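Side-chain contacts in putative transcription regulator (Lactobacillus plantarum WCFS1, PDB 3COL), which probably binds DNA through an N-terminal helix-turn-helix and regulates transcription as a dimeric member of the TetR family: residues A63-R68 with Y97-A102; D105-I110 with T162-T167; R88-V93 with D184-I189; R77-T82 with N131-N136; A20-A25 with A37-I42. One frame throughout, in Å; residues are numbered along the deposited sequence. Where two conformers were deposited one is given.

Contact 1: A63-R68 with Y97-A102; sequences ARETNR and YDYSLA
Tyr99 holds its CG anti to the backbone N (chi1 173°), which carries the ring across from helix 85-102 to the end of helix 54-67. There Arg68, its chain bent at chi3 (-101°), turns its guanidinium back to meet the phenol. NH1 of Arg68 stands 2.9 Å from Tyr99 OH, but the angle at the hydrogen is only 130° and the bond is weak. Although the two side chains cross at about a right angle, their flat ends are nearly coplanar, and the phenol oxygen lies at the edge of the guanidinium, in its plane. Apolar support comes from Arg68 CB, 3.4 Å from Tyr99 CE1.

The same guanidinium grips Glu65 end-on. NH1 of Arg68 meets OE1 of Glu65 at 2.8 Å from above the carboxylate plane, and NH2 of Arg68 reaches OE2 of Glu65 at 3.1 Å. With Arg64 NE also 3.0 Å from Glu65 OE2, Arg64, Glu65 and Arg68 form a salt-bridge network within about one turn. In TetR-family proteins the helix in this position typically links the DNA-binding head to the regulatory core, and here it is the core that supplies Tyr99. Glu65 is buried, and the two arginines probably favour its ionised form. Ser106 OG is probably a further hydrogen-bonding partner of both Glu65 OE1 and Tyr99 OH, while Arg64 also pairs with Asp17 of helix 11-26.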
# COMPACT_ATOMS: atom_id res chain seq x y z
N ALA A 63 2.31 10.59 -14.15
CA ALA A 63 3.16 11.77 -14.00
C ALA A 63 2.39 12.95 -13.39
O ALA A 63 2.95 13.69 -12.60
CB ALA A 63 3.80 12.16 -15.34
N ARG A 64 1.11 13.13 -13.75
CA ARG A 64 0.25 14.12 -13.13
C ARG A 64 0.14 13.96 -11.62
O ARG A 64 0.37 14.92 -10.86
CB ARG A 64 -1.16 14.10 -13.72
CG ARG A 64 -2.03 15.29 -13.30
CD ARG A 64 -3.44 15.19 -13.83
NE ARG A 64 -4.22 14.15 -13.16
CZ ARG A 64 -5.54 14.00 -13.33
NH1 ARG A 64 -6.20 14.82 -14.14
NH2 ARG A 64 -6.19 13.02 -12.68
N GLU A 65 -0.24 12.76 -11.18
CA GLU A 65 -0.35 12.49 -9.74
C GLU A 65 0.98 12.69 -9.00
O GLU A 65 1.01 13.43 -8.02
CB GLU A 65 -0.94 11.09 -9.44
CG GLU A 65 -2.39 10.90 -9.97
CD GLU A 65 -3.30 12.07 -9.62
OE1 GLU A 65 -3.45 12.38 -8.41
OE2 GLU A 65 -3.85 12.69 -10.55
N THR A 66 2.05 12.05 -9.46
CA THR A 66 3.35 12.16 -8.78
C THR A 66 3.89 13.57 -8.76
O THR A 66 4.43 14.01 -7.75
CB THR A 66 4.40 11.19 -9.34
OG1 THR A 66 4.59 11.42 -10.74
CG2 THR A 66 3.96 9.79 -9.11
N ASN A 67 3.72 14.29 -9.86
CA ASN A 67 4.17 15.69 -9.92
C ASN A 67 3.38 16.66 -9.04
O ASN A 67 3.86 17.73 -8.71
CB ASN A 67 4.23 16.15 -11.37
CG ASN A 67 5.53 15.75 -12.03
OD1 ASN A 67 5.65 14.68 -12.64
ND2 ASN A 67 6.55 16.59 -11.87
N ARG A 68 2.19 16.26 -8.61
CA ARG A 68 1.43 17.12 -7.72
C ARG A 68 1.92 17.06 -6.25
O ARG A 68 1.56 17.91 -5.44
CB ARG A 68 -0.09 16.83 -7.83
CG ARG A 68 -0.88 17.98 -8.45
CD ARG A 68 -2.39 17.90 -8.11
NE ARG A 68 -3.23 17.35 -9.19
CZ ARG A 68 -3.63 16.08 -9.27
NH1 ARG A 68 -3.24 15.21 -8.34
NH2 ARG A 68 -4.41 15.69 -10.26
N TYR A 97 1.76 14.40 3.51
CA TYR A 97 0.57 14.37 4.36
C TYR A 97 -0.50 15.37 3.92
O TYR A 97 -1.64 14.97 3.66
CB TYR A 97 0.98 14.60 5.82
CG TYR A 97 -0.12 14.63 6.84
CD1 TYR A 97 -0.53 13.46 7.49
CD2 TYR A 97 -0.75 15.85 7.18
CE1 TYR A 97 -1.57 13.50 8.47
CE2 TYR A 97 -1.78 15.91 8.15
CZ TYR A 97 -2.18 14.73 8.79
OH TYR A 97 -3.21 14.79 9.73
N ASP A 98 -0.12 16.64 3.81
CA ASP A 98 -1.08 17.68 3.35
C ASP A 98 -1.58 17.35 1.95
O ASP A 98 -2.80 17.44 1.69
CB ASP A 98 -0.44 19.07 3.31
CG ASP A 98 -0.10 19.62 4.70
OD1 ASP A 98 -0.68 19.16 5.72
OD2 ASP A 98 0.73 20.55 4.75
N TYR A 99 -0.63 17.03 1.06
CA TYR A 99 -0.95 16.66 -0.32
C TYR A 99 -1.99 15.55 -0.40
O TYR A 99 -2.98 15.66 -1.12
CB TYR A 99 0.28 16.25 -1.15
CG TYR A 99 -0.18 15.74 -2.49
CD1 TYR A 99 -0.68 16.62 -3.46
CD2 TYR A 99 -0.23 14.37 -2.76
CE1 TYR A 99 -1.14 16.16 -4.66
CE2 TYR A 99 -0.71 13.90 -3.97
CZ TYR A 99 -1.16 14.80 -4.91
OH TYR A 99 -1.64 14.35 -6.12
N SER A 100 -1.75 14.47 0.33
CA SER A 100 -2.63 13.33 0.31
C SER A 100 -4.05 13.65 0.82
O SER A 100 -5.03 13.23 0.21
CB SER A 100 -2.01 12.15 1.06
OG SER A 100 -2.84 10.98 0.95
N LEU A 101 -4.18 14.36 1.93
CA LEU A 101 -5.51 14.66 2.46
C LEU A 101 -6.31 15.57 1.55
O LEU A 101 -7.54 15.52 1.54
CB LEU A 101 -5.42 15.30 3.85
CG LEU A 101 -4.81 14.45 4.96
CD1 LEU A 101 -4.65 15.24 6.24
CD2 LEU A 101 -5.74 13.29 5.21
N ALA A 102 -5.59 16.39 0.79
CA ALA A 102 -6.20 17.39 -0.12
C ALA A 102 -6.56 16.75 -1.46
O ALA A 102 -7.41 17.28 -2.17
CB ALA A 102 -5.27 18.57 -0.32

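Contact 2: D105-I110 with T162-T167; sequences DSLTII and TIHTHT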
# COMPACT_ATOMS: atom_id res chain seq x y z
N ASP A 105 -7.57 10.55 -3.52
CA ASP A 105 -7.42 9.41 -4.43
C ASP A 105 -6.06 9.33 -5.08
O ASP A 105 -5.81 8.40 -5.82
CB ASP A 105 -8.46 9.46 -5.57
CG ASP A 105 -9.87 9.22 -5.07
OD1 ASP A 105 -10.04 8.36 -4.18
OD2 ASP A 105 -10.76 9.93 -5.54
N SER A 106 -5.20 10.32 -4.84
CA SER A 106 -3.96 10.40 -5.61
C SER A 106 -3.03 9.24 -5.33
O SER A 106 -2.57 8.55 -6.24
CB SER A 106 -3.28 11.76 -5.38
OG SER A 106 -2.28 11.95 -6.35
N LEU A 107 -2.79 8.97 -4.05
CA LEU A 107 -1.90 7.90 -3.67
C LEU A 107 -2.45 6.56 -4.11
O LEU A 107 -1.71 5.68 -4.52
CB LEU A 107 -1.63 7.95 -2.16
CG LEU A 107 -0.41 8.76 -1.69
CD1 LEU A 107 -0.53 10.16 -2.09
CD2 LEU A 107 -0.24 8.69 -0.15
N THR A 108 -3.77 6.41 -4.04
CA THR A 108 -4.42 5.18 -4.50
C THR A 108 -4.14 4.97 -5.99
O THR A 108 -3.79 3.84 -6.41
CB THR A 108 -5.96 5.23 -4.27
OG1 THR A 108 -6.21 5.31 -2.86
CG2 THR A 108 -6.66 3.97 -4.85
N ILE A 109 -4.26 6.04 -6.78
CA ILE A 109 -4.06 5.95 -8.23
C ILE A 109 -2.62 5.54 -8.55
O ILE A 109 -2.40 4.63 -9.34
CB ILE A 109 -4.41 7.29 -8.93
CG1 ILE A 109 -5.93 7.53 -8.95
CG2 ILE A 109 -3.81 7.37 -10.37
CD1 ILE A 109 -6.29 9.00 -9.09
N ILE A 110 -1.66 6.26 -7.93
CA ILE A 110 -0.22 6.00 -8.06
C ILE A 110 0.09 4.54 -7.71
O ILE A 110 0.75 3.84 -8.46
CB ILE A 110 0.62 6.94 -7.15
CG1 ILE A 110 0.55 8.40 -7.65
CG2 ILE A 110 2.14 6.47 -7.03
CD1 ILE A 110 1.03 9.42 -6.64
N THR A 162 1.51 4.71 5.53
CA THR A 162 0.85 5.29 6.72
C THR A 162 -0.06 6.47 6.33
O THR A 162 -1.19 6.52 6.78
CB THR A 162 1.88 5.78 7.78
OG1 THR A 162 2.70 4.67 8.17
CG2 THR A 162 1.21 6.38 9.04
N ILE A 163 0.45 7.38 5.50
CA ILE A 163 -0.36 8.48 5.01
C ILE A 163 -1.50 7.99 4.13
O ILE A 163 -2.62 8.49 4.21
CB ILE A 163 0.52 9.55 4.31
CG1 ILE A 163 1.39 10.26 5.37
CG2 ILE A 163 -0.33 10.51 3.49
CD1 ILE A 163 2.55 11.13 4.78
N HIS A 164 -1.23 6.99 3.29
CA HIS A 164 -2.28 6.50 2.43
C HIS A 164 -3.44 5.89 3.25
O HIS A 164 -4.58 6.21 3.00
CB HIS A 164 -1.74 5.52 1.40
CG HIS A 164 -2.74 5.13 0.37
ND1 HIS A 164 -2.71 3.93 -0.28
CD2 HIS A 164 -3.81 5.80 -0.12
CE1 HIS A 164 -3.73 3.86 -1.12
NE2 HIS A 164 -4.41 4.97 -1.04
N THR A 165 -3.12 5.01 4.20
CA THR A 165 -4.11 4.37 5.08
C THR A 165 -4.94 5.42 5.84
O THR A 165 -6.17 5.33 5.90
CB THR A 165 -3.46 3.39 6.07
OG1 THR A 165 -2.69 2.40 5.35
CG2 THR A 165 -4.50 2.65 6.90
N HIS A 166 -4.26 6.40 6.39
CA HIS A 166 -4.91 7.48 7.13
C HIS A 166 -5.88 8.23 6.20
O HIS A 166 -7.00 8.53 6.58
CB HIS A 166 -3.80 8.40 7.70
CG HIS A 166 -4.30 9.57 8.51
ND1 HIS A 166 -5.18 9.43 9.56
CD2 HIS A 166 -4.00 10.89 8.44
CE1 HIS A 166 -5.42 10.61 10.10
NE2 HIS A 166 -4.72 11.51 9.44
N THR A 167 -5.45 8.49 4.96
CA THR A 167 -6.29 9.19 3.98
C THR A 167 -7.56 8.41 3.61
O THR A 167 -8.64 8.96 3.61
CB THR A 167 -5.50 9.48 2.70
OG1 THR A 167 -4.34 10.26 3.07
CG2 THR A 167 -6.38 10.25 1.67
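Within the all-helical regulatory core of this TetR-type fold, helices 106-117 and 152-171 meet through Leu107 and Thr108 on one side and Ile163 and His164 on the other. The local axes pass 10.1 Å apart at 123°, a steep crossing bridged mainly by His164. A first torsion of -172° turns its ring away from its own backbone N and sends the imidazole straight across to the opposite helix. At the ring edge and in its plane, NE2 of His164 is hydrogen-bonded to OG1 of Thr108 at a short 2.6 Å. Over one face comes Leu107, whose CB sits 4.1 Å from the centroid of the His164 ring in a CH-pi contact. The leucine then runs on past the histidine, and its CD2 packs 3.8 Å from His164 CB and 4.1 Å from Ile163 CG2. Leu24 of helix 11-26 touches Thr108, bringing the DNA-binding region up to the same helix, while Leu154 of the second subunit packs on Thr165 and His166. Gripped at its edge by a hydroxyl and covered on a face by a methylene, the imidazole is probably restrained both in its rotation and in its tilt.

Contact 3: R88-V93 with D184-I189; sequences RIRLYV and DIFQMI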
# COMPACT_ATOMS: atom_id res chain seq x y z
N ARG A 88 14.51 18.69 7.11
CA ARG A 88 14.06 18.46 5.74
C ARG A 88 13.17 17.22 5.61
O ARG A 88 12.24 17.25 4.84
CB ARG A 88 15.25 18.33 4.77
CG ARG A 88 16.00 19.64 4.56
CD ARG A 88 17.03 19.46 3.45
NE ARG A 88 18.31 19.01 3.98
CZ ARG A 88 19.26 18.43 3.27
NH1 ARG A 88 20.40 18.09 3.86
NH2 ARG A 88 19.07 18.18 1.97
N ILE A 89 13.47 16.14 6.34
CA ILE A 89 12.58 14.98 6.40
C ILE A 89 11.17 15.35 6.94
O ILE A 89 10.16 14.96 6.37
CB ILE A 89 13.21 13.77 7.19
CG1 ILE A 89 14.38 13.21 6.39
CG2 ILE A 89 12.16 12.60 7.41
CD1 ILE A 89 15.20 12.18 7.15
N ARG A 90 11.12 16.13 8.01
CA ARG A 90 9.85 16.55 8.56
C ARG A 90 9.04 17.38 7.55
O ARG A 90 7.84 17.15 7.37
CB ARG A 90 10.03 17.30 9.88
CG ARG A 90 8.71 17.49 10.65
CD ARG A 90 8.89 18.30 11.94
NE ARG A 90 9.18 19.71 11.64
CZ ARG A 90 10.39 20.27 11.70
NH1 ARG A 90 11.43 19.55 12.05
NH2 ARG A 90 10.55 21.55 11.41
N LEU A 91 9.71 18.33 6.90
CA LEU A 91 9.12 19.15 5.83
C LEU A 91 8.59 18.27 4.72
O LEU A 91 7.49 18.51 4.20
CB LEU A 91 10.16 20.11 5.24
CG LEU A 91 10.72 21.22 6.16
CD1 LEU A 91 11.80 22.03 5.37
CD2 LEU A 91 9.62 22.12 6.74
N TYR A 92 9.38 17.27 4.34
CA TYR A 92 8.94 16.35 3.29
C TYR A 92 7.68 15.58 3.66
O TYR A 92 6.72 15.54 2.90
CB TYR A 92 10.08 15.38 2.90
CG TYR A 92 9.63 14.30 1.94
CD1 TYR A 92 9.13 14.62 0.68
CD2 TYR A 92 9.67 12.98 2.32
CE1 TYR A 92 8.70 13.62 -0.18
CE2 TYR A 92 9.23 11.99 1.48
CZ TYR A 92 8.75 12.32 0.24
OH TYR A 92 8.34 11.30 -0.60
N VAL A 93 7.69 14.92 4.81
CA VAL A 93 6.59 14.10 5.21
C VAL A 93 5.35 14.97 5.46
O VAL A 93 4.24 14.55 5.19
CB VAL A 93 6.94 13.25 6.46
CG1 VAL A 93 5.75 12.37 6.86
CG2 VAL A 93 8.17 12.37 6.17
N ASP A 184 0.43 13.66 15.49
CA ASP A 184 0.08 12.29 15.92
C ASP A 184 0.57 11.22 14.90
O ASP A 184 1.13 10.19 15.29
CB ASP A 184 -1.43 12.11 16.09
CG ASP A 184 -2.00 13.00 17.18
OD1 ASP A 184 -1.31 13.26 18.19
OD2 ASP A 184 -3.16 13.43 17.01
N ILE A 185 0.30 11.46 13.62
CA ILE A 185 0.65 10.51 12.57
C ILE A 185 2.16 10.49 12.33
O ILE A 185 2.77 9.41 12.15
CB ILE A 185 -0.09 10.88 11.26
CG1 ILE A 185 -1.62 10.99 11.47
CG2 ILE A 185 0.29 9.91 10.11
CD1 ILE A 185 -2.27 9.71 12.12
N PHE A 186 2.78 11.68 12.33
CA PHE A 186 4.24 11.79 12.14
C PHE A 186 4.98 11.13 13.29
O PHE A 186 6.09 10.66 13.09
CB PHE A 186 4.69 13.27 12.05
CG PHE A 186 6.17 13.43 11.68
CD1 PHE A 186 6.67 12.89 10.49
CD2 PHE A 186 7.03 14.10 12.51
CE1 PHE A 186 8.01 13.02 10.15
CE2 PHE A 186 8.38 14.26 12.18
CZ PHE A 186 8.87 13.71 11.01
N GLN A 187 4.40 11.06 14.48
CA GLN A 187 5.10 10.34 15.57
C GLN A 187 5.35 8.84 15.18
O GLN A 187 6.47 8.31 15.36
CB GLN A 187 4.35 10.47 16.89
CG GLN A 187 5.18 10.01 18.10
CD GLN A 187 4.31 9.87 19.34
OE1 GLN A 187 3.23 9.24 19.30
NE2 GLN A 187 4.74 10.47 20.43
N MSE A 188 4.35 8.19 14.62
CA MSE A 188 4.53 6.80 14.15
C MSE A 188 5.59 6.71 13.00
O MSE A 188 6.50 5.89 13.05
CB MSE A 188 3.21 6.18 13.70
CG MSE A 188 3.44 4.97 12.75
SE MSE A 188 1.77 4.06 12.35
CE MSE A 188 1.53 2.95 13.92
N ILE A 189 5.47 7.57 12.00
CA ILE A 189 6.37 7.55 10.83
C ILE A 189 7.81 7.87 11.20
O ILE A 189 8.72 7.19 10.75
CB ILE A 189 5.87 8.53 9.74
CG1 ILE A 189 4.51 8.07 9.17
CG2 ILE A 189 6.94 8.77 8.66
CD1 ILE A 189 3.82 9.15 8.35
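Phe186 reaches from helix 182-193 toward Val93 and Arg90, its CB-CG bond trans to the main-chain nitrogen (chi1 -173°). Past CB, one side of the ring runs along the valine: Phe186 CD1 lies 3.8 Å from Val93 CG1, and Phe186 CE1 is equally near Val93 CB. At the tip and round the other side it meets arginine methylenes instead, Phe186 CZ touching Arg90 CB at 3.9 Å and Phe186 CE2 standing 3.6 Å from Arg90 CG. Arginine thus serves here by its aliphatic stem, in a chain modelled in two conformers. Val93 CG1 also meets Ile189 CD1 tip to tip at 4.0 Å, one turn further along the second helix. With alanine instead of Phe186, Val93 and the Arg90 stem would probably lose their shared apolar partner and a gap would open between the helices. The local axes are 11.6 Å apart at 124°, a distance the phenyl ring helps to bridge. Phe182 and Trp190 extend the aromatic surface of helix 182-193 on which helix 85-102 rests, while Ile185 and selenomethionine Met188 pack against the second subunit, consistent with the helical dimer interface usual in TetR-family regulators.

Contact 4: R77-T82 with N131-N136; sequences RLSDST and NNIVAN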
# COMPACT_ATOMS: atom_id res chain seq x y z
N ARG A 77 14.04 23.48 -1.11
CA ARG A 77 14.25 23.33 0.32
C ARG A 77 14.81 21.94 0.67
O ARG A 77 15.74 21.84 1.48
CB ARG A 77 12.95 23.63 1.08
CG ARG A 77 13.13 24.41 2.38
CD ARG A 77 13.27 25.95 2.20
NE ARG A 77 14.27 26.35 1.20
CZ ARG A 77 15.58 26.44 1.39
NH1 ARG A 77 16.14 26.14 2.57
NH2 ARG A 77 16.36 26.81 0.38
N LEU A 78 14.27 20.89 0.05
CA LEU A 78 14.68 19.49 0.33
C LEU A 78 16.10 19.16 -0.17
O LEU A 78 16.81 18.30 0.38
CB LEU A 78 13.64 18.46 -0.18
CG LEU A 78 12.24 18.62 0.41
CD1 LEU A 78 11.23 17.68 -0.24
CD2 LEU A 78 12.26 18.40 1.93
N SER A 79 16.52 19.87 -1.20
CA SER A 79 17.85 19.66 -1.75
C SER A 79 18.89 20.60 -1.14
O SER A 79 20.05 20.58 -1.55
CB SER A 79 17.82 19.78 -3.27
OG SER A 79 17.64 21.12 -3.66
N ASP A 80 18.49 21.41 -0.16
CA ASP A 80 19.39 22.42 0.41
C ASP A 80 20.22 21.69 1.47
O ASP A 80 19.73 21.42 2.58
CB ASP A 80 18.58 23.60 1.01
CG ASP A 80 19.48 24.73 1.59
OD1 ASP A 80 20.71 24.59 1.74
OD2 ASP A 80 18.92 25.80 1.91
N SER A 81 21.48 21.45 1.14
CA SER A 81 22.37 20.68 2.01
C SER A 81 22.80 21.41 3.28
O SER A 81 23.30 20.77 4.22
CB SER A 81 23.59 20.21 1.21
OG SER A 81 24.37 21.33 0.86
N THR A 82 22.59 22.72 3.34
CA THR A 82 22.82 23.49 4.56
C THR A 82 21.75 23.32 5.65
O THR A 82 21.98 23.70 6.81
CB THR A 82 23.01 25.02 4.31
OG1 THR A 82 21.77 25.62 3.93
CG2 THR A 82 24.12 25.27 3.24
N ASN A 131 15.76 14.70 -10.28
CA ASN A 131 17.14 14.75 -9.76
C ASN A 131 17.42 13.91 -8.51
O ASN A 131 18.45 14.12 -7.85
CB ASN A 131 17.56 16.23 -9.53
N ASN A 132 16.53 12.98 -8.17
CA ASN A 132 16.70 12.10 -7.00
C ASN A 132 16.86 12.83 -5.64
O ASN A 132 17.48 12.31 -4.70
CB ASN A 132 17.86 11.09 -7.23
N ILE A 133 16.29 14.04 -5.54
CA ILE A 133 16.31 14.88 -4.32
C ILE A 133 15.85 14.17 -3.02
O ILE A 133 16.59 14.16 -2.04
CB ILE A 133 15.53 16.20 -4.54
CG1 ILE A 133 16.30 17.07 -5.55
CG2 ILE A 133 15.24 16.95 -3.19
CD1 ILE A 133 15.47 18.14 -6.23
N VAL A 134 14.68 13.54 -3.03
CA VAL A 134 14.21 12.81 -1.85
C VAL A 134 15.11 11.62 -1.53
O VAL A 134 15.54 11.46 -0.37
CB VAL A 134 12.69 12.38 -1.99
CG1 VAL A 134 12.25 11.49 -0.80
CG2 VAL A 134 11.81 13.65 -2.14
N ALA A 135 15.48 10.84 -2.56
CA ALA A 135 16.35 9.68 -2.36
C ALA A 135 17.69 10.11 -1.80
O ALA A 135 18.21 9.50 -0.86
CB ALA A 135 16.53 8.88 -3.68
N ASN A 136 18.23 11.20 -2.34
CA ASN A 136 19.47 11.78 -1.83
C ASN A 136 19.38 12.24 -0.40
O ASN A 136 20.32 12.06 0.39
CB ASN A 136 19.94 12.95 -2.74
CG ASN A 136 20.50 12.46 -4.08
OD1 ASN A 136 20.38 11.29 -4.42
ND2 ASN A 136 21.11 13.37 -4.83
O HOH W 1 18.33 16.27 -1.76
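The backbones of Ser79 and Ile133 come within 5.6 Å, CA to CA, where the chain leaves helix 72-78 and passes the first turn of helix 133-143. Ile133 fills the approach with its two branches. Its CG2 packs 3.7 Å from Leu78 CB and 3.8 Å from the backbone N of Ser79. The other branch lies alongside the serine, Ile133 CG1 being 3.9 Å from Ser79 CB. A looser touch, 4.5 Å between Leu78 CD1 and Val134 CG2, prolongs the apolar seam inward, where Tyr92 of helix 85-102 packs on both residues. The hydroxyl of Ser79 instead bonds back to Leu75 O and Asp76 O of the helix just before it.

No direct hydrogen bond joins the two segments, but one water links their carbonyls. It donates to Ile133 O at 2.7 Å and, weakly, to Leu78 O at 3.3 Å. Leu78 O also accepts from Arg88 NH2, which ties the helix end to helix 85-102. Beyond Ser79 the chain turns round Asp80, whose OD2 forms a salt bridge with Arg77 NH1 and whose OD1 accepts from both the backbone N and, at 2.6 Å, the OG1 of Thr82, two donors on the same face of the carboxylate. The bond from the backbone N makes this an Asx turn, in the link between helix 72-78 and helix 85-102 of the TetR-type core.

Contact 5: A20-A25 with A37-I42; sequences AAIILA and AKRVGI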
# COMPACT_ATOMS: atom_id res chain seq x y z
N ALA A 20 -8.18 8.45 -14.88
CA ALA A 20 -8.02 8.30 -13.45
C ALA A 20 -9.25 7.60 -12.83
O ALA A 20 -9.10 6.74 -11.95
CB ALA A 20 -7.73 9.65 -12.80
N ALA A 21 -10.45 7.96 -13.31
CA ALA A 21 -11.70 7.31 -12.90
C ALA A 21 -11.74 5.82 -13.23
O ALA A 21 -12.15 5.02 -12.42
CB ALA A 21 -12.93 8.03 -13.51
N ILE A 22 -11.35 5.48 -14.45
CA ILE A 22 -11.27 4.07 -14.87
C ILE A 22 -10.28 3.27 -14.00
O ILE A 22 -10.59 2.17 -13.52
CB ILE A 22 -10.87 3.96 -16.39
CG1 ILE A 22 -11.97 4.54 -17.28
CG2 ILE A 22 -10.57 2.50 -16.76
CD1 ILE A 22 -11.51 4.81 -18.74
N ILE A 23 -9.10 3.84 -13.79
CA ILE A 23 -8.13 3.23 -12.88
C ILE A 23 -8.75 2.93 -11.51
O ILE A 23 -8.58 1.84 -10.98
CB ILE A 23 -6.82 4.09 -12.76
CG1 ILE A 23 -6.09 4.12 -14.13
CG2 ILE A 23 -5.89 3.57 -11.63
CD1 ILE A 23 -4.82 4.99 -14.17
N LEU A 24 -9.50 3.89 -10.95
CA LEU A 24 -10.10 3.68 -9.63
C LEU A 24 -11.16 2.58 -9.67
O LEU A 24 -11.24 1.79 -8.73
CB LEU A 24 -10.68 4.98 -9.08
CG LEU A 24 -9.67 6.08 -8.71
CD1 LEU A 24 -10.42 7.34 -8.32
CD2 LEU A 24 -8.77 5.63 -7.56
N ALA A 25 -11.94 2.52 -10.75
CA ALA A 25 -13.01 1.53 -10.91
C ALA A 25 -12.52 0.14 -11.39
O ALA A 25 -13.00 -0.88 -10.91
CB ALA A 25 -14.10 2.05 -11.86
N ALA A 37 -12.62 7.73 -24.44
CA ALA A 37 -13.36 8.57 -25.36
C ALA A 37 -14.85 8.60 -25.02
O ALA A 37 -15.46 9.66 -25.07
CB ALA A 37 -13.13 8.12 -26.80
N LYS A 38 -15.43 7.44 -24.68
CA LYS A 38 -16.84 7.34 -24.30
C LYS A 38 -17.14 8.15 -23.02
O LYS A 38 -18.12 8.87 -22.95
CB LYS A 38 -17.26 5.87 -24.15
N ARG A 39 -16.25 8.05 -22.04
CA ARG A 39 -16.37 8.84 -20.82
C ARG A 39 -16.32 10.37 -21.03
O ARG A 39 -17.12 11.10 -20.43
CB ARG A 39 -15.30 8.43 -19.81
CG ARG A 39 -15.71 7.27 -18.94
CD ARG A 39 -14.59 6.91 -17.98
NE ARG A 39 -15.00 5.88 -17.03
CZ ARG A 39 -15.57 6.12 -15.86
NH1 ARG A 39 -15.84 7.36 -15.45
NH2 ARG A 39 -15.88 5.09 -15.09
N VAL A 40 -15.40 10.82 -21.87
CA VAL A 40 -15.21 12.24 -22.13
C VAL A 40 -16.31 12.75 -23.06
O VAL A 40 -16.69 13.92 -22.97
CB VAL A 40 -13.79 12.57 -22.67
CG1 VAL A 40 -13.63 14.06 -22.95
CG2 VAL A 40 -12.73 12.15 -21.64
N GLY A 41 -16.85 11.88 -23.92
CA GLY A 41 -17.84 12.26 -24.88
C GLY A 41 -17.28 12.79 -26.19
O GLY A 41 -17.92 13.60 -26.87
N ILE A 42 -16.09 12.31 -26.55
CA ILE A 42 -15.46 12.69 -27.81
C ILE A 42 -15.12 11.46 -28.65
O ILE A 42 -15.15 10.34 -28.15
CB ILE A 42 -14.17 13.55 -27.58
CG1 ILE A 42 -13.15 12.79 -26.69
CG2 ILE A 42 -14.52 14.92 -26.99
CD1 ILE A 42 -11.88 13.63 -26.34
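An arginine laid flat against a neighbouring helix joins helices 11-26 and 33-40 at the edge of the DNA-binding region, Arg39 packing on Ala21 and Ile22. No hydrogen bond crosses between the segments; the contact is made by the stem of the arginine and by one face of its guanidinium. The chain, extended from CG to NE, runs past Ile22 in the opposite direction to the isoleucine. Arg39 CD lies 3.6 Å from Ile22 CG1 and 3.8 Å from Ile22 CD1, and Arg39 NE approaches Ile22 CG1 to 3.3 Å. Further out, the methyl of Ala21 sits beneath the guanidinium face, 3.6 Å from NH1 of Arg39, and the backbone N of Ile22 lies over a face as well.

Helix 33-40 belongs to the helix-turn-helix of the TetR family, in which the next helix, 44-48, would be expected to present residues to DNA. The turn starts at Gly41, whose positive phi (87°) would press a side chain against the preceding carbonyl, and Ala37 O accepts from the N atoms of both Gly41 and Ile42, on opposite faces. Were Ile22 cut back to alanine, CG1 and CD1 would go, and the Arg39 stem would probably have less to lie against, its guanidinium freer to swing off the helix. Val31, in the loop before helix 33-40, packs on Ile22 too, while Ala18 touches Arg39 one turn earlier on helix 11-26.

Overall arrangement
Contacts 1 and 2 lie nearest the centre of the chain: contact 1 gathers two arginines round a buried glutamate, and contact 2 beside it pairs a polar bond with apolar cover; Ser106 joins the two. Contacts 1 and 3 share helix 85-102, but contact 3 relies on apolar and aromatic surfaces, and like contact 2 it comes within reach of the second subunit. Contact 4, farther out, combines a small apolar seam with a bridging water and is tied to contact 3 through Arg88. Contact 5 lies in the DNA-binding region, about 36 Å from contact 4 between centres, where an exposed arginine packs with no hydrogen bond between the segments; Ala20 and Leu24 connect its helix to contacts 1 and 2.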